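BtGH115A (Bacteroides thetaiotaomicron, PDB 5BY3) is a family GH115 4-O-methyl-alpha-glucuronidase with specificity for decorated arabinogalactans. Local coordinates at residues 39-50 and 198-206. Numbering follows the deposited sequence.
Sequences VVRTSLDLLSRD and RIFELLLRL
R205 gives up more surface to the contact than any other residue, its long straight chain reaching from helix 193-205 to D50 of helix 38-55. It meets the carboxylate end-on in a salt bridge of two hydrogen bonds: NH1 lies 2.9 Å from D50 OD2 and NH2 lies 3.1 Å from D50 OD1, the two flat groups nearly coplanar. S124 also bonds D50 OD2, fixing the acid from helix 113-126. A branched apolar chain suits L204, whose methyls face V39 CG2 and L46 CD1 (4.4 Å each), with L121 and Y235 touching it too; nearby S43 spends its hydroxyl on V39 O. L46 joins the two halves: its CD2 packs 3.5 Å from R205 NH2 and covers one face of the R49 guanidinium. R49, bent at chi3 (104°), forms a second two-bond salt bridge, NH1 to E201 OE2 and NH2 to E201 OE1, both at 2.8 Å. These bonds run in the guanidinium plane but strike the carboxylate from above, the planes 64° apart. R198 NH1 takes the syn lone pair of E201 OE1 at 3.3 Å, while Y182 OH holds its NE. With an alanine here in place of E201, R49 and R198 would probably lose the acid they share, leaving neighbouring positive charges less well balanced. E133 supplies another negative charge to R49 and R205. Segments 39-50 and 198-205 cross at nearly a right angle, joining the N-terminal domain to a TIM-barrel helix through shared acids that probably offset the close-set arginines.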
loop_
_atom_site.group_PDB
_atom_site.type_symbol
_atom_site.label_atom_id
_atom_site.label_comp_id
_atom_site.label_asym_id
_atom_site.label_seq_id
_atom_site.Cartn_x
_atom_site.Cartn_y
_atom_site.Cartn_z
ATOM N N VAL A 39 3.825 -1.188 25.837
ATOM C CA VAL A 39 2.907 -1.460 24.754
ATOM C C VAL A 39 1.677 -2.159 25.303
ATOM O O VAL A 39 0.561 -1.919 24.806
ATOM C CB VAL A 39 3.605 -2.220 23.591
ATOM C CG1 VAL A 39 4.194 -3.558 24.050
ATOM C CG2 VAL A 39 2.689 -2.380 22.386
ATOM N N VAL A 40 1.855 -2.969 26.355
ATOM C CA VAL A 40 0.713 -3.647 26.962
ATOM C C VAL A 40 -0.176 -2.605 27.655
ATOM O O VAL A 40 -1.383 -2.586 27.458
ATOM C CB VAL A 40 1.123 -4.822 27.907
ATOM C CG1 VAL A 40 -0.091 -5.454 28.596
ATOM C CG2 VAL A 40 1.850 -5.890 27.122
ATOM N N ARG A 41 0.437 -1.712 28.417
ATOM C CA ARG A 41 -0.321 -0.705 29.152
ATOM C C ARG A 41 -0.999 0.297 28.218
ATOM O O ARG A 41 -2.133 0.669 28.450
ATOM C CB ARG A 41 0.540 -0.024 30.232
ATOM C CG ARG A 41 0.378 -0.631 31.642
ATOM C CD ARG A 41 1.636 -0.510 32.512
ATOM N NE ARG A 41 2.401 0.728 32.255
ATOM C CZ ARG A 41 3.651 0.790 31.777
ATOM N NH1 ARG A 41 4.348 -0.317 31.503
ATOM N NH2 ARG A 41 4.217 1.979 31.581
ATOM N N THR A 42 -0.327 0.651 27.133
ATOM C CA THR A 42 -0.868 1.557 26.112
ATOM C C THR A 42 -2.152 1.019 25.479
ATOM O O THR A 42 -3.080 1.782 25.271
ATOM C CB THR A 42 0.163 1.814 25.015
ATOM O OG1 THR A 42 1.374 2.263 25.614
ATOM C CG2 THR A 42 -0.323 2.878 24.089
ATOM N N SER A 43 -2.177 -0.290 25.208
ATOM C CA SER A 43 -3.288 -0.998 24.560
ATOM C C SER A 43 -4.468 -1.184 25.488
ATOM O O SER A 43 -5.639 -1.159 25.064
ATOM C CB SER A 43 -2.830 -2.382 24.075
ATOM O OG SER A 43 -1.606 -2.262 23.365
ATOM N N LEU A 44 -4.140 -1.413 26.753
ATOM C CA LEU A 44 -5.116 -1.362 27.797
ATOM C C LEU A 44 -5.872 -0.029 27.813
ATOM O O LEU A 44 -7.093 -0.040 27.810
ATOM C CB LEU A 44 -4.474 -1.668 29.139
ATOM C CG LEU A 44 -4.518 -3.164 29.439
ATOM C CD1 LEU A 44 -3.947 -3.402 30.825
ATOM C CD2 LEU A 44 -5.930 -3.697 29.364
ATOM N N ASP A 45 -5.147 1.091 27.792
ATOM C CA ASP A 45 -5.772 2.419 27.693
ATOM C C ASP A 45 -6.733 2.504 26.495
ATOM O O ASP A 45 -7.883 2.978 26.634
ATOM C CB ASP A 45 -4.714 3.538 27.626
ATOM C CG ASP A 45 -4.033 3.816 28.968
ATOM O OD1 ASP A 45 -4.359 3.183 30.001
ATOM O OD2 ASP A 45 -3.150 4.696 28.991
ATOM N N LEU A 46 -6.267 2.008 25.345
ATOM C CA LEU A 46 -7.045 2.010 24.121
ATOM C C LEU A 46 -8.300 1.177 24.273
ATOM O O LEU A 46 -9.334 1.581 23.799
ATOM C CB LEU A 46 -6.241 1.473 22.945
ATOM C CG LEU A 46 -5.579 2.478 22.020
ATOM C CD1 LEU A 46 -4.927 1.729 20.862
ATOM C CD2 LEU A 46 -6.571 3.536 21.531
ATOM N N LEU A 47 -8.216 0.038 24.956
ATOM C CA LEU A 47 -9.407 -0.801 25.163
ATOM C C LEU A 47 -10.423 -0.124 26.078
ATOM O O LEU A 47 -11.638 -0.198 25.849
ATOM C CB LEU A 47 -9.042 -2.202 25.675
ATOM C CG LEU A 47 -10.182 -3.169 25.987
ATOM C CD1 LEU A 47 -10.913 -3.680 24.765
ATOM C CD2 LEU A 47 -9.656 -4.351 26.756
ATOM N N SER A 48 -9.910 0.537 27.102
ATOM C CA SER A 48 -10.727 1.176 28.106
ATOM C C SER A 48 -11.497 2.264 27.438
ATOM O O SER A 48 -12.705 2.400 27.660
ATOM C CB SER A 48 -9.860 1.779 29.209
ATOM O OG SER A 48 -9.040 0.772 29.703
ATOM N N ARG A 49 -10.786 3.027 26.611
ATOM C CA ARG A 49 -11.417 4.028 25.755
ATOM C C ARG A 49 -12.602 3.435 24.950
ATOM O O ARG A 49 -13.652 4.056 24.852
ATOM C CB ARG A 49 -10.357 4.642 24.853
ATOM C CG ARG A 49 -10.838 5.827 24.063
ATOM C CD ARG A 49 -9.631 6.562 23.534
ATOM N NE ARG A 49 -9.429 6.308 22.122
ATOM C CZ ARG A 49 -8.330 6.646 21.452
ATOM N NH1 ARG A 49 -7.303 7.232 22.059
ATOM N NH2 ARG A 49 -8.258 6.386 20.157
ATOM N N ASP A 50 -12.423 2.213 24.438
ATOM C CA ASP A 50 -13.423 1.524 23.625
ATOM C C ASP A 50 -14.506 0.908 24.471
ATOM O O ASP A 50 -15.656 0.955 24.084
ATOM C CB ASP A 50 -12.764 0.478 22.706
ATOM C CG ASP A 50 -11.717 1.092 21.788
ATOM O OD1 ASP A 50 -11.707 2.353 21.614
ATOM O OD2 ASP A 50 -10.878 0.320 21.264
ATOM N N ARG A 198 -1.171 9.336 17.780
ATOM C CA ARG A 198 -2.300 9.051 16.909
ATOM C C ARG A 198 -1.992 8.034 15.795
ATOM O O ARG A 198 -2.784 7.116 15.585
ATOM C CB ARG A 198 -2.886 10.329 16.304
ATOM C CG ARG A 198 -3.808 11.092 17.248
ATOM C CD ARG A 198 -5.011 10.301 17.758
ATOM N NE ARG A 198 -5.811 11.180 18.611
ATOM C CZ ARG A 198 -6.908 10.863 19.306
ATOM N NH1 ARG A 198 -7.440 9.630 19.327
ATOM N NH2 ARG A 198 -7.478 11.834 20.009
ATOM N N ILE A 199 -0.859 8.206 15.104
ATOM C CA ILE A 199 -0.390 7.247 14.111
ATOM C C ILE A 199 -0.143 5.871 14.724
ATOM O O ILE A 199 -0.587 4.840 14.167
ATOM C CB ILE A 199 0.858 7.752 13.370
ATOM C CG1 ILE A 199 0.541 9.120 12.726
ATOM C CG2 ILE A 199 1.287 6.728 12.326
ATOM C CD1 ILE A 199 1.730 9.821 12.079
ATOM N N PHE A 200 0.497 5.852 15.894
ATOM C CA PHE A 200 0.769 4.587 16.554
ATOM C C PHE A 200 -0.477 3.850 17.040
ATOM O O PHE A 200 -0.520 2.596 16.947
ATOM C CB PHE A 200 1.814 4.713 17.655
ATOM C CG PHE A 200 3.092 5.421 17.251
ATOM C CD1 PHE A 200 3.600 5.352 15.961
ATOM C CD2 PHE A 200 3.811 6.148 18.203
ATOM C CE1 PHE A 200 4.776 6.006 15.632
ATOM C CE2 PHE A 200 4.991 6.822 17.871
ATOM C CZ PHE A 200 5.476 6.737 16.588
ATOM N N GLU A 201 -1.504 4.586 17.495
ATOM C CA GLU A 201 -2.833 3.955 17.723
ATOM C C GLU A 201 -3.338 3.242 16.471
ATOM O O GLU A 201 -3.894 2.143 16.526
ATOM C CB GLU A 201 -3.916 4.991 18.012
ATOM C CG GLU A 201 -3.953 5.583 19.389
ATOM C CD GLU A 201 -5.021 6.660 19.527
ATOM O OE1 GLU A 201 -5.933 6.800 18.670
ATOM O OE2 GLU A 201 -4.936 7.382 20.518
ATOM N N LEU A 202 -3.193 3.915 15.338
ATOM C CA LEU A 202 -3.698 3.376 14.100
ATOM C C LEU A 202 -2.941 2.098 13.793
ATOM O O LEU A 202 -3.574 1.112 13.402
ATOM C CB LEU A 202 -3.597 4.396 12.970
ATOM C CG LEU A 202 -3.970 4.008 11.545
ATOM C CD1 LEU A 202 -5.378 3.464 11.426
ATOM C CD2 LEU A 202 -3.791 5.232 10.661
ATOM N N LEU A 203 -1.618 2.101 14.017
ATOM C CA LEU A 203 -0.792 0.926 13.691
ATOM C C LEU A 203 -1.098 -0.220 14.611
ATOM O O LEU A 203 -1.244 -1.345 14.165
ATOM C CB LEU A 203 0.695 1.246 13.720
ATOM C CG LEU A 203 1.193 2.271 12.700
ATOM C CD1 LEU A 203 2.662 2.562 12.957
ATOM C CD2 LEU A 203 0.960 1.844 11.256
ATOM N N LEU A 204 -1.263 0.077 15.894
ATOM C CA LEU A 204 -1.710 -0.926 16.867
ATOM C C LEU A 204 -3.017 -1.578 16.445
ATOM O O LEU A 204 -3.123 -2.821 16.366
ATOM C CB LEU A 204 -1.835 -0.296 18.261
ATOM C CG LEU A 204 -0.564 0.116 19.044
ATOM C CD1 LEU A 204 -0.823 0.323 20.533
ATOM C CD2 LEU A 204 0.592 -0.858 18.869
ATOM N N ARG A 205 -4.000 -0.742 16.106
ATOM C CA ARG A 205 -5.318 -1.254 15.721
ATOM C C ARG A 205 -5.257 -2.038 14.411
ATOM O O ARG A 205 -6.122 -2.884 14.167
ATOM C CB ARG A 205 -6.306 -0.112 15.571
ATOM C CG ARG A 205 -6.756 0.518 16.854
ATOM C CD ARG A 205 -7.903 1.481 16.502
ATOM N NE ARG A 205 -8.372 2.338 17.599
ATOM C CZ ARG A 205 -8.982 1.898 18.699
ATOM N NH1 ARG A 205 -9.166 0.589 18.900
ATOM N NH2 ARG A 205 -9.381 2.765 19.631
ATOM N N LEU A 206 -4.273 -1.718 13.559
ATOM C CA LEU A 206 -4.032 -2.458 12.332
ATOM C C LEU A 206 -3.104 -3.686 12.503
ATOM O O LEU A 206 -2.845 -4.426 11.534
ATOM C CB LEU A 206 -3.500 -1.513 11.244
ATOM C CG LEU A 206 -4.432 -0.463 10.646
ATOM C CD1 LEU A 206 -3.627 0.548 9.845
ATOM C CD2 LEU A 206 -5.517 -1.104 9.801
#